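Local coordinates for UPSTREAM OF FLC-like protein (DUF966) (PDB 6RSN) that polymerises through its DIX-like domain into filaments needed for its polar localization, and reads polarity cues that can influence the orientation of plant cell division, at residues S58-R61 with G66-W69. The protein carries 1 engineered substitution. Numbering follows the deposited sequence. Where two conformers were deposited one is given.
Sequences SSKR and GFVW
R61 and V68 face each other as the antiparallel hydrogen-bonded pair of a beta hairpin, strands 55-63 and 66-71, in the ubiquitin-like fold of the DIX-like domain. Strand 66-71 is outermost in the mixed sheet of this chain. Two backbone bonds join the pair: R61 N to V68 O at 2.9 Å and V68 N to R61 O at 2.8 Å. R61 O also receives a CA-H...O contact from F67 CA. K60 and W69 form the adjoining non-hydrogen-bonded pair, with both side chains on the same face of the sheet.

K60 CG is anti to the backbone N (chi1 -167°) and the chain beyond is extended, which carries the ammonium over one face of the F67 ring. K60 NZ lies 4.3 Å from the F67 ring centroid, 12° off the ring normal, a cation-pi contact. K60 CE adds a CH-pi contact to the same face. Nearer the backbone, K60 CB packs on W69 CZ3 at 3.5 Å. H82 meets the F67 ring with its plane nearly perpendicular, and K89 makes a cation-pi contact with W69.

At the other end, in the S58 conformer given, S58 CB lies 3.8 Å from W69 CB. One water lies 2.8 Å from S58 OG in that conformer and donates to W69 O at 2.9 Å.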
ATOM      1  N   SER A  58       5.256  -0.572  -1.738  0.50 18.78           N
ATOM      2  CA  SER A  58       6.011  -1.187  -0.653  0.50 18.82           C
ATOM      3  C   SER A  58       5.092  -1.183   0.572  0.50 20.35           C
ATOM      4  O   SER A  58       4.086  -0.454   0.624  0.50 20.22           O
ATOM      5  CB  SER A  58       7.287  -0.417  -0.378  0.50 18.29           C
ATOM      6  OG  SER A  58       8.222  -0.477  -1.482  0.50 17.49           O
ATOM      7  N   SER A  59       5.406  -2.034   1.553  1.00 20.71           N
ATOM      8  CA  SER A  59       4.700  -1.934   2.820  1.00 22.64           C
ATOM      9  C   SER A  59       5.728  -1.730   3.925  1.00 25.88           C
ATOM     10  O   SER A  59       6.865  -2.202   3.859  1.00 23.50           O
ATOM     11  CB  SER A  59       3.822  -3.154   3.079  1.00 25.72           C
ATOM     12  OG  SER A  59       4.656  -4.307   3.221  1.00 28.51           O
ATOM     13  N   LYS A  60       5.323  -0.952   4.926  1.00 24.63           N
ATOM     14  CA  LYS A  60       6.223  -0.715   6.051  1.00 27.70           C
ATOM     15  C   LYS A  60       6.335  -1.988   6.901  1.00 27.59           C
ATOM     16  O   LYS A  60       5.364  -2.658   7.282  1.00 30.29           O
ATOM     17  CB  LYS A  60       5.617   0.443   6.848  1.00 27.91           C
ATOM     18  CG  LYS A  60       6.530   1.065   7.892  1.00 32.08           C
ATOM     19  CD  LYS A  60       5.715   2.080   8.691  1.00 32.69           C
ATOM     20  CE  LYS A  60       6.601   2.889   9.598  1.00 35.26           C
ATOM     21  NZ  LYS A  60       5.820   3.660  10.603  1.00 39.00           N
ATOM     22  N   ARG A  61       7.575  -2.318   7.280  1.00 28.28           N
ATOM     23  CA  ARG A  61       7.815  -3.543   8.028  1.00 31.33           C
ATOM     24  C   ARG A  61       8.930  -3.310   9.060  1.00 31.47           C
ATOM     25  O   ARG A  61       9.852  -2.570   8.794  1.00 31.94           O
ATOM     26  CB  ARG A  61       8.229  -4.581   6.976  1.00 34.45           C
ATOM     27  CG  ARG A  61       8.848  -5.834   7.563  1.00 41.04           C
ATOM     28  CD  ARG A  61       7.668  -6.795   7.688  1.00 46.47           C
ATOM     29  NE  ARG A  61       7.181  -7.097   6.332  1.00 49.54           N
ATOM     30  CZ  ARG A  61       7.589  -8.152   5.616  1.00 46.99           C
ATOM     31  NH1 ARG A  61       8.461  -8.998   6.135  1.00 48.96           N
ATOM     32  NH2 ARG A  61       7.076  -8.390   4.422  1.00 44.15           N
ATOM     33  N   GLY A  66      14.310   0.117  13.493  1.00 48.56           N
ATOM     34  CA  GLY A  66      13.188   0.828  12.929  1.00 45.62           C
ATOM     35  C   GLY A  66      12.409  -0.034  11.947  1.00 41.18           C
ATOM     36  O   GLY A  66      11.959  -1.160  12.265  1.00 37.02           O
ATOM     37  N   PHE A  67      12.287   0.541  10.738  1.00 37.82           N
ATOM     38  CA  PHE A  67      11.356   0.046   9.746  1.00 35.42           C
ATOM     39  C   PHE A  67      12.039   0.073   8.397  1.00 32.13           C
ATOM     40  O   PHE A  67      13.095   0.713   8.233  1.00 31.04           O
ATOM     41  CB  PHE A  67      10.134   0.961   9.678  1.00 34.79           C
ATOM     42  CG  PHE A  67       9.428   0.970  11.004  1.00 38.17           C
ATOM     43  CD1 PHE A  67       8.624  -0.107  11.346  1.00 39.70           C
ATOM     44  CD2 PHE A  67       9.557   2.052  11.868  1.00 38.42           C
ATOM     45  CE1 PHE A  67       7.935  -0.102  12.553  1.00 43.54           C
ATOM     46  CE2 PHE A  67       8.919   2.029  13.103  1.00 43.44           C
ATOM     47  CZ  PHE A  67       8.106   0.954  13.433  1.00 45.21           C
ATOM     48  N   VAL A  68      11.452  -0.670   7.460  1.00 31.49           N
ATOM     49  CA  VAL A  68      11.990  -0.713   6.109  1.00 27.52           C
ATOM     50  C   VAL A  68      10.739  -0.763   5.229  1.00 27.54           C
ATOM     51  O   VAL A  68       9.664  -1.179   5.649  1.00 26.25           O
ATOM     52  CB  VAL A  68      12.897  -1.956   5.899  1.00 28.62           C
ATOM     53  CG1 VAL A  68      12.084  -3.254   6.108  1.00 28.98           C
ATOM     54  CG2 VAL A  68      13.564  -1.979   4.525  1.00 29.54           C
ATOM     55  N   TRP A  69      10.845  -0.160   4.057  1.00 23.52           N
ATOM     56  CA  TRP A  69       9.809  -0.294   3.024  1.00 23.03           C
ATOM     57  C   TRP A  69      10.069  -1.540   2.197  1.00 22.33           C
ATOM     58  O   TRP A  69      11.040  -1.607   1.421  1.00 23.42           O
ATOM     59  CB  TRP A  69       9.835   0.947   2.099  1.00 22.14           C
ATOM     60  CG  TRP A  69       9.404   2.204   2.784  1.00 21.92           C
ATOM     61  CD1 TRP A  69      10.135   3.334   2.996  1.00 25.55           C
ATOM     62  CD2 TRP A  69       8.087   2.499   3.250  1.00 23.26           C
ATOM     63  NE1 TRP A  69       9.390   4.312   3.616  1.00 27.51           N
ATOM     64  CE2 TRP A  69       8.120   3.811   3.802  1.00 24.21           C
ATOM     65  CE3 TRP A  69       6.894   1.785   3.284  1.00 23.92           C
ATOM     66  CZ2 TRP A  69       6.978   4.419   4.322  1.00 27.22           C
ATOM     67  CZ3 TRP A  69       5.781   2.363   3.872  1.00 23.92           C
ATOM     68  CH2 TRP A  69       5.821   3.676   4.353  1.00 26.33           C
TER
HETATM   69  O   HOH W   1      10.977  -1.174  -1.483  1.00 30.76           O